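Lysine/ornithine decarboxylase (Vibrio vulnificus, PDB 2PLJ) catalyses the decarboxylation of lysine and ornithine, using pyridoxal phosphate held in a beta/alpha barrel, to give cadaverine and putrescine. Local coordinates at residues V64-Y69 with L98-S103; V79-A84 with A289-F294. All blocks are in the same frame, centred on the assembly; numbering follows the deposited sequence.

Interaction 1 of 2, residues V64-Y69 with L98-S103; sequences VIRQQY and LAEGAS
With chi1 at 179°, Tyr69 sends its ring out from helix 62-75 to the C-terminal end of helix 91-100, and Glu100 reaches back with CG likewise anti to its own backbone N (chi1 -169°). The two side chains run antiparallel alongside one another, and Tyr69 CD2 meets Glu100 CG at 3.5 Å. The other ortho-meta side of the ring lies against Ala102, with Tyr69 CE1 3.5 Å from Ala102 CB, while Tyr69 OH ends 3.4 Å from Ala102 CA. Both helices belong to the outer layer of the beta/alpha barrel, and Leu81 of strand 79-84, which follows helix 62-75 in the chain, also touches Tyr69. Helix 91-100 closes in a Schellman motif: Gly101, at positive phi, leaves the helical path and turns the chain into strand 103-106, which puts Ala102 beside the tyrosine. The Glu100 carboxylate reaches helix 62-75, where OE2 forms a salt bridge with Arg70. The aliphatic part of Arg66 lies roughly perpendicular to Glu100, CD lying 3.5 Å from Glu100 OE1. The Arg66 guanidinium turns elsewhere, to a salt bridge with Asp63 and to the carbonyl oxygens of Asn408 and Glu409.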
ATOM      1  N   VAL A  64     -11.100  21.930  10.425  1.00 12.37           N
ATOM      2  CA  VAL A  64     -12.034  21.086   9.661  1.00 12.61           C
ATOM      3  C   VAL A  64     -12.350  19.818  10.464  1.00 12.22           C
ATOM      4  O   VAL A  64     -13.484  19.370  10.494  1.00 12.18           O
ATOM      5  CB  VAL A  64     -11.499  20.769   8.238  1.00 12.70           C
ATOM      6  CG1 VAL A  64     -12.432  19.773   7.513  1.00 13.61           C
ATOM      7  CG2 VAL A  64     -11.382  22.072   7.414  1.00 13.08           C
ATOM      8  N   ILE A  65     -11.342  19.283  11.162  1.00 12.08           N
ATOM      9  CA  ILE A  65     -11.573  18.166  12.113  1.00 11.61           C
ATOM     10  C   ILE A  65     -12.709  18.567  13.097  1.00 11.37           C
ATOM     11  O   ILE A  65     -13.689  17.826  13.279  1.00 12.09           O
ATOM     12  CB  ILE A  65     -10.265  17.810  12.899  1.00 11.28           C
ATOM     13  CG1 ILE A  65      -9.153  17.261  11.944  1.00 12.16           C
ATOM     14  CG2 ILE A  65     -10.592  16.806  14.047  1.00 12.22           C
ATOM     15  CD1 ILE A  65      -9.533  15.974  11.151  1.00 13.46           C
ATOM     16  N   ARG A  66     -12.564  19.724  13.712  1.00 11.37           N
ATOM     17  CA  ARG A  66     -13.606  20.203  14.644  1.00 12.31           C
ATOM     18  C   ARG A  66     -14.959  20.432  13.941  1.00 12.43           C
ATOM     19  O   ARG A  66     -16.004  20.032  14.473  1.00 12.51           O
ATOM     20  CB  ARG A  66     -13.128  21.456  15.361  1.00 12.75           C
ATOM     21  CG  ARG A  66     -12.039  21.189  16.392  1.00 11.54           C
ATOM     22  CD  ARG A  66     -11.700  22.487  17.143  1.00 12.83           C
ATOM     23  NE  ARG A  66     -10.921  23.385  16.287  1.00 12.48           N
ATOM     24  CZ  ARG A  66      -9.595  23.438  16.279  1.00 14.45           C
ATOM     25  NH1 ARG A  66      -8.873  22.665  17.107  1.00 13.63           N
ATOM     26  NH2 ARG A  66      -8.997  24.292  15.462  1.00 12.76           N
ATOM     27  N   GLN A  67     -14.942  21.102  12.793  1.00 12.64           N
ATOM     28  CA  GLN A  67     -16.184  21.325  12.021  1.00 12.97           C
ATOM     29  C   GLN A  67     -16.947  20.034  11.750  1.00 12.63           C
ATOM     30  O   GLN A  67     -18.187  19.965  11.909  1.00 12.03           O
ATOM     31  CB  GLN A  67     -15.845  21.965  10.680  1.00 13.46           C
ATOM     32  CG  GLN A  67     -15.538  23.444  10.813  1.00 19.09           C
ATOM     33  CD  GLN A  67     -14.851  23.997   9.576  1.00 23.86           C
ATOM     34  OE1 GLN A  67     -15.105  23.536   8.445  1.00 26.89           O
ATOM     35  NE2 GLN A  67     -13.984  24.993   9.779  1.00 26.84           N
ATOM     36  N   GLN A  68     -16.212  19.032  11.270  1.00 12.39           N
ATOM     37  CA  GLN A  68     -16.823  17.751  10.929  1.00 12.50           C
ATOM     38  C   GLN A  68     -17.404  17.059  12.181  1.00 12.74           C
ATOM     39  O   GLN A  68     -18.558  16.603  12.169  1.00 12.73           O
ATOM     40  CB  GLN A  68     -15.822  16.860  10.176  1.00 12.18           C
ATOM     41  CG  GLN A  68     -15.438  17.376   8.820  1.00 12.42           C
ATOM     42  CD  GLN A  68     -16.653  17.544   7.919  1.00 16.06           C
ATOM     43  OE1 GLN A  68     -17.103  18.676   7.667  1.00 16.08           O
ATOM     44  NE2 GLN A  68     -17.212  16.439   7.465  1.00 15.20           N
ATOM     45  N   TYR A  69     -16.617  17.020  13.256  1.00 12.39           N
ATOM     46  CA  TYR A  69     -17.102  16.432  14.517  1.00 12.43           C
ATOM     47  C   TYR A  69     -18.390  17.133  14.973  1.00 13.43           C
ATOM     48  O   TYR A  69     -19.392  16.482  15.301  1.00 12.93           O
ATOM     49  CB  TYR A  69     -16.049  16.545  15.613  1.00 13.36           C
ATOM     50  CG  TYR A  69     -16.522  15.968  16.926  1.00 12.89           C
ATOM     51  CD1 TYR A  69     -16.447  14.599  17.167  1.00 14.54           C
ATOM     52  CD2 TYR A  69     -17.022  16.798  17.935  1.00 15.48           C
ATOM     53  CE1 TYR A  69     -16.916  14.055  18.384  1.00 16.44           C
ATOM     54  CE2 TYR A  69     -17.480  16.254  19.161  1.00 16.34           C
ATOM     55  CZ  TYR A  69     -17.409  14.893  19.365  1.00 15.18           C
ATOM     56  OH  TYR A  69     -17.860  14.361  20.570  1.00 14.62           O
ATOM     57  N   LEU A  98      -9.953  14.863  21.285  1.00 14.05           N
ATOM     58  CA  LEU A  98     -10.032  14.746  22.741  1.00 14.07           C
ATOM     59  C   LEU A  98     -10.485  16.095  23.365  1.00 14.16           C
ATOM     60  O   LEU A  98     -11.367  16.146  24.246  1.00 14.40           O
ATOM     61  CB  LEU A  98      -8.679  14.314  23.311  1.00 14.84           C
ATOM     62  CG  LEU A  98      -8.579  14.171  24.840  1.00 13.58           C
ATOM     63  CD1 LEU A  98      -9.485  13.033  25.342  1.00 16.39           C
ATOM     64  CD2 LEU A  98      -7.108  13.949  25.222  1.00 15.53           C
ATOM     65  N   ALA A  99      -9.869  17.184  22.911  1.00 14.35           N
ATOM     66  CA  ALA A  99     -10.152  18.500  23.467  1.00 15.30           C
ATOM     67  C   ALA A  99     -11.608  18.899  23.164  1.00 15.63           C
ATOM     68  O   ALA A  99     -12.251  19.629  23.930  1.00 15.88           O
ATOM     69  CB  ALA A  99      -9.165  19.522  22.891  1.00 14.82           C
ATOM     70  N   GLU A 100     -12.116  18.408  22.031  1.00 16.17           N
ATOM     71  CA  GLU A 100     -13.455  18.710  21.565  1.00 17.39           C
ATOM     72  C   GLU A 100     -14.544  17.904  22.326  1.00 16.95           C
ATOM     73  O   GLU A 100     -15.730  18.266  22.321  1.00 18.40           O
ATOM     74  CB  GLU A 100     -13.462  18.517  20.035  1.00 18.49           C
ATOM     75  CG  GLU A 100     -14.665  19.026  19.296  1.00 20.83           C
ATOM     76  CD  GLU A 100     -14.917  20.536  19.360  1.00 20.71           C
ATOM     77  OE1 GLU A 100     -14.013  21.387  19.582  1.00 20.25           O
ATOM     78  OE2 GLU A 100     -16.110  20.858  19.209  1.00 22.76           O
ATOM     79  N   GLY A 101     -14.141  16.830  23.005  1.00 16.46           N
ATOM     80  CA  GLY A 101     -15.056  15.990  23.793  1.00 15.90           C
ATOM     81  C   GLY A 101     -15.340  14.617  23.174  1.00 14.93           C
ATOM     82  O   GLY A 101     -16.197  13.867  23.678  1.00 15.09           O
ATOM     83  N   ALA A 102     -14.598  14.272  22.123  1.00 14.86           N
ATOM     84  CA  ALA A 102     -14.807  13.019  21.411  1.00 14.48           C
ATOM     85  C   ALA A 102     -14.379  11.819  22.238  1.00 14.43           C
ATOM     86  O   ALA A 102     -13.556  11.950  23.142  1.00 14.49           O
ATOM     87  CB  ALA A 102     -14.032  12.994  20.081  1.00 14.72           C
ATOM     88  N   SER A 103     -14.931  10.652  21.887  1.00 14.27           N
ATOM     89  CA  SER A 103     -14.402   9.374  22.356  1.00 14.38           C
ATOM     90  C   SER A 103     -13.668   8.717  21.151  1.00 13.78           C
ATOM     91  O   SER A 103     -13.539   9.351  20.071  1.00 13.38           O
ATOM     92  CB  SER A 103     -15.544   8.494  22.885  1.00 14.83           C
ATOM     93  OG  SER A 103     -16.157   9.105  24.016  1.00 14.79           O
TER

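Interaction 2 of 2, residues V79-A84 with A289-F294; sequences VTLHYA and AEPGRF. With P3T ((4-{[(4-aminobutyl)amino]methyl}-5-hydroxy-6-methylpyridin-3-yl)methyl dihydrogen phosphate), chain D.
Gly292 and Arg293 grip the phosphate of P3T, the cofactor-putrescine adduct, through backbone nitrogens: Gly292 N gives a hydrogen bond to OAE at 2.8 Å and Arg293 N one to OAF at 2.7 Å. The Gly292 backbone lies beside Ala84 next to the phosphate, and Ala84 CB packs 3.8 Å from CAM, the methylene that carries the phosphate. At the pyridine nitrogen of the cofactor, the extended chain of Glu290 brings OE2 to 2.7 Å from NAO. The next shell is the backbone of strand 79-84, along which the chain leaving strand 286-289 runs in parallel. Thr80 O accepts from Ala289 N, and Ala289 O receives His82 N at 2.8 Å. Further on, Ala84 N binds Pro291 O at 2.9 Å. Between these bonds, Glu290 CA-H points at His82 O. On the outward side of the sheet, Ala289 CB touches both Val79 CG1 and Leu81 CD2, and Pro291 CG rests on Leu81 CB; Leu72 of helix 62-75 touches both Leu81 and Pro291. The Tyr83 ring turns its edge to Gly292 O and is fixed by its hydroxyl on Leu88 O. Arg293 directs its guanidinium to Asp334, Tyr260 and Ser217; Ser217 and Asp334 also bind P3T, as does Gly255 N. Two amides at the start of helix 293-296 would favour the dianionic phosphate. A carboxylate so close to NAO is consistent with a protonated pyridinium, the electron sink that fold-type III decarboxylases use to stabilise the carbanion left when carbon dioxide departs.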
ATOM      1  N   VAL A  79     -25.869  10.508  20.658  1.00 15.65           N
ATOM      2  CA  VAL A  79     -25.022   9.379  20.262  1.00 14.56           C
ATOM      3  C   VAL A  79     -23.572   9.746  20.602  1.00 14.18           C
ATOM      4  O   VAL A  79     -23.088  10.817  20.203  1.00 15.26           O
ATOM      5  CB  VAL A  79     -25.154   9.081  18.729  1.00 13.78           C
ATOM      6  CG1 VAL A  79     -24.131   8.040  18.259  1.00 15.24           C
ATOM      7  CG2 VAL A  79     -26.612   8.692  18.394  1.00 14.08           C
ATOM      8  N   THR A  80     -22.904   8.887  21.361  1.00 13.24           N
ATOM      9  CA  THR A  80     -21.512   9.108  21.741  1.00 12.64           C
ATOM     10  C   THR A  80     -20.662   8.747  20.514  1.00 13.30           C
ATOM     11  O   THR A  80     -20.728   7.609  20.015  1.00 13.24           O
ATOM     12  CB  THR A  80     -21.116   8.272  22.978  1.00 13.46           C
ATOM     13  OG1 THR A  80     -21.975   8.639  24.080  1.00 13.36           O
ATOM     14  CG2 THR A  80     -19.643   8.543  23.381  1.00 14.18           C
ATOM     15  N   LEU A  81     -19.872   9.723  20.057  1.00 12.18           N
ATOM     16  CA  LEU A  81     -19.069   9.526  18.851  1.00 12.85           C
ATOM     17  C   LEU A  81     -17.649   9.080  19.183  1.00 14.07           C
ATOM     18  O   LEU A  81     -16.859   9.835  19.778  1.00 14.55           O
ATOM     19  CB  LEU A  81     -19.045  10.814  18.014  1.00 12.66           C
ATOM     20  CG  LEU A  81     -20.421  11.380  17.635  1.00 12.85           C
ATOM     21  CD1 LEU A  81     -20.289  12.728  16.894  1.00 15.91           C
ATOM     22  CD2 LEU A  81     -21.238  10.348  16.834  1.00 13.69           C
ATOM     23  N   HIS A  82     -17.350   7.853  18.788  1.00 13.79           N
ATOM     24  CA  HIS A  82     -16.024   7.271  18.962  1.00 13.44           C
ATOM     25  C   HIS A  82     -15.252   7.382  17.651  1.00 13.85           C
ATOM     26  O   HIS A  82     -15.463   6.585  16.732  1.00 13.46           O
ATOM     27  CB  HIS A  82     -16.178   5.794  19.377  1.00 14.01           C
ATOM     28  CG  HIS A  82     -16.568   5.609  20.820  1.00 13.61           C
ATOM     29  ND1 HIS A  82     -17.848   5.809  21.287  1.00 17.76           N
ATOM     30  CD2 HIS A  82     -15.830   5.237  21.900  1.00 11.45           C
ATOM     31  CE1 HIS A  82     -17.893   5.561  22.590  1.00 13.41           C
ATOM     32  NE2 HIS A  82     -16.676   5.238  22.991  1.00 17.10           N
ATOM     33  N   TYR A  83     -14.351   8.351  17.566  1.00 13.41           N
ATOM     34  CA  TYR A  83     -13.533   8.472  16.324  1.00 13.77           C
ATOM     35  C   TYR A  83     -12.703   7.207  16.038  1.00 13.34           C
ATOM     36  O   TYR A  83     -11.926   6.774  16.892  1.00 13.80           O
ATOM     37  CB  TYR A  83     -12.600   9.687  16.469  1.00 13.80           C
ATOM     38  CG  TYR A  83     -11.646   9.795  15.294  1.00 15.22           C
ATOM     39  CD1 TYR A  83     -12.131   9.955  13.994  1.00 16.50           C
ATOM     40  CD2 TYR A  83     -10.262   9.722  15.483  1.00 16.80           C
ATOM     41  CE1 TYR A  83     -11.241  10.087  12.909  1.00 15.07           C
ATOM     42  CE2 TYR A  83      -9.364   9.837  14.404  1.00 14.73           C
ATOM     43  CZ  TYR A  83      -9.873   9.998  13.119  1.00 13.58           C
ATOM     44  OH  TYR A  83      -9.003  10.136  12.052  1.00 15.62           O
ATOM     45  N   ALA A  84     -12.887   6.626  14.849  1.00 13.75           N
ATOM     46  CA  ALA A  84     -12.100   5.470  14.431  1.00 13.64           C
ATOM     47  C   ALA A  84     -10.730   5.980  13.942  1.00 13.93           C
ATOM     48  O   ALA A  84     -10.632   6.762  12.952  1.00 14.40           O
ATOM     49  CB  ALA A  84     -12.827   4.682  13.315  1.00 15.69           C
ATOM     50  N   ALA A 289     -21.487   5.610  18.109  1.00 15.47           N
ATOM     51  CA  ALA A 289     -21.123   5.380  16.706  1.00 16.10           C
ATOM     52  C   ALA A 289     -19.620   5.453  16.600  1.00 15.79           C
ATOM     53  O   ALA A 289     -18.950   5.918  17.546  1.00 16.41           O
ATOM     54  CB  ALA A 289     -21.758   6.410  15.776  1.00 16.25           C
ATOM     55  N   GLU A 290     -19.107   5.055  15.439  1.00 15.12           N
ATOM     56  CA  GLU A 290     -17.660   4.886  15.213  1.00 15.25           C
ATOM     57  C   GLU A 290     -17.238   5.624  13.923  1.00 14.88           C
ATOM     58  O   GLU A 290     -16.667   4.998  12.995  1.00 16.16           O
ATOM     59  CB  GLU A 290     -17.310   3.390  15.064  1.00 16.30           C
ATOM     60  CG  GLU A 290     -17.575   2.512  16.297  1.00 16.35           C
ATOM     61  CD  GLU A 290     -17.654   1.010  15.967  1.00 16.77           C
ATOM     62  OE1 GLU A 290     -17.815   0.203  16.912  1.00 18.04           O
ATOM     63  OE2 GLU A 290     -17.538   0.609  14.780  1.00 20.24           O
ATOM     64  N   PRO A 291     -17.514   6.943  13.843  1.00 15.49           N
ATOM     65  CA  PRO A 291     -17.228   7.629  12.587  1.00 16.04           C
ATOM     66  C   PRO A 291     -15.705   7.724  12.372  1.00 15.83           C
ATOM     67  O   PRO A 291     -14.947   7.992  13.324  1.00 16.17           O
ATOM     68  CB  PRO A 291     -17.841   9.027  12.792  1.00 16.12           C
ATOM     69  CG  PRO A 291     -17.761   9.252  14.333  1.00 16.03           C
ATOM     70  CD  PRO A 291     -18.019   7.853  14.896  1.00 15.99           C
ATOM     71  N   GLY A 292     -15.266   7.480  11.133  1.00 16.31           N
ATOM     72  CA  GLY A 292     -13.863   7.703  10.760  1.00 15.49           C
ATOM     73  C   GLY A 292     -13.796   8.740   9.658  1.00 16.10           C
ATOM     74  O   GLY A 292     -13.534   9.943   9.915  1.00 14.34           O
ATOM     75  N   ARG A 293     -14.078   8.268   8.439  1.00 14.85           N
ATOM     76  CA  ARG A 293     -13.942   9.077   7.233  1.00 14.21           C
ATOM     77  C   ARG A 293     -14.627  10.438   7.365  1.00 14.06           C
ATOM     78  O   ARG A 293     -14.099  11.454   6.914  1.00 13.82           O
ATOM     79  CB  ARG A 293     -14.550   8.321   6.050  1.00 13.99           C
ATOM     80  CG  ARG A 293     -14.395   9.038   4.701  1.00 14.57           C
ATOM     81  CD  ARG A 293     -15.229   8.326   3.588  1.00 14.74           C
ATOM     82  NE  ARG A 293     -14.972   6.883   3.479  1.00 15.60           N
ATOM     83  CZ  ARG A 293     -14.038   6.336   2.686  1.00 15.75           C
ATOM     84  NH1 ARG A 293     -13.230   7.104   1.931  1.00 15.75           N
ATOM     85  NH2 ARG A 293     -13.910   5.009   2.639  1.00 15.34           N
ATOM     86  N   PHE A 294     -15.830  10.453   7.963  1.00 14.09           N
ATOM     87  CA  PHE A 294     -16.569  11.719   7.966  1.00 14.45           C
ATOM     88  C   PHE A 294     -15.797  12.821   8.691  1.00 13.86           C
ATOM     89  O   PHE A 294     -15.810  13.979   8.296  1.00 13.83           O
ATOM     90  CB  PHE A 294     -17.964  11.524   8.603  1.00 14.72           C
ATOM     91  CG  PHE A 294     -18.831  12.756   8.494  1.00 14.81           C
ATOM     92  CD1 PHE A 294     -19.606  12.988   7.346  1.00 15.01           C
ATOM     93  CD2 PHE A 294     -18.812  13.725   9.515  1.00 14.29           C
ATOM     94  CE1 PHE A 294     -20.368  14.155   7.223  1.00 15.18           C
ATOM     95  CE2 PHE A 294     -19.592  14.895   9.430  1.00 14.15           C
ATOM     96  CZ  PHE A 294     -20.374  15.118   8.286  1.00 15.86           C
TER
HETATM   97  OAE P3T D 501     -16.648   6.003   9.191  1.00 15.82           O
HETATM   98  PAU P3T D 501     -15.791   5.041   8.261  1.00 17.90           P
HETATM   99  OAF P3T D 501     -14.299   5.606   8.111  1.00 17.28           O
HETATM  100  OAC P3T D 501     -16.412   4.732   6.911  1.00 17.00           O
HETATM  101  OAP P3T D 501     -15.554   3.611   8.982  1.00 16.51           O
HETATM  102  CAM P3T D 501     -14.836   3.591  10.287  1.00 19.33           C
HETATM  103  CAS P3T D 501     -14.997   2.158  10.816  1.00 19.91           C
HETATM  104  CAH P3T D 501     -15.789   2.070  11.968  1.00 20.96           C
HETATM  105  NAO P3T D 501     -16.019   0.879  12.522  1.00 20.17           N
HETATM  106  CAQ P3T D 501     -15.554  -0.251  12.001  1.00 20.56           C
HETATM  107  CAA P3T D 501     -15.900  -1.596  12.688  1.00 23.13           C
HETATM  108  CAR P3T D 501     -14.779  -0.237  10.823  1.00 21.36           C
HETATM  109  OAD P3T D 501     -14.313  -1.395  10.332  1.00 22.15           O
HETATM  110  CAT P3T D 501     -14.498   0.997  10.198  1.00 18.18           C
HETATM  111  CAG P3T D 501     -13.662   1.027   9.040  1.00 19.95           C
HETATM  112  NAN P3T D 501     -13.560  -0.050   8.274  1.00 24.54           N
HETATM  113  CAL P3T D 501     -12.704  -0.202   7.053  1.00 25.66           C
HETATM  114  CAK P3T D 501     -12.842   0.975   6.072  1.00 21.96           C
HETATM  115  CAJ P3T D 501     -11.823   0.694   4.923  1.00 21.35           C
HETATM  116  CAI P3T D 501     -11.862   1.809   3.872  1.00 21.89           C
HETATM  117  NAB P3T D 501     -11.065   1.466   2.670  1.00 18.86           N

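Interactions 1 and 2 lie 10 Å apart, centre to centre, in the beta/alpha barrel, and their segments alternate along the chain: helix 62-75, strand 79-84, the end of helix 91-100, then, some 190 residues later, the turn after strand 286-289. Strand 79-84 lies between strands 103-106 and 286-289, joining the first and last parts of the barrel sequence. Interaction 1 packs two outer helices, whereas interaction 2 lies at the sheet and reaches the cofactor. They meet directly: Ser103 O probably bonds to Tyr83 N, and Gln68 NE2 to Phe294 O. Helix 62-75 and the start of strand 103-106 are thereby tied to the strand and turn of interaction 2.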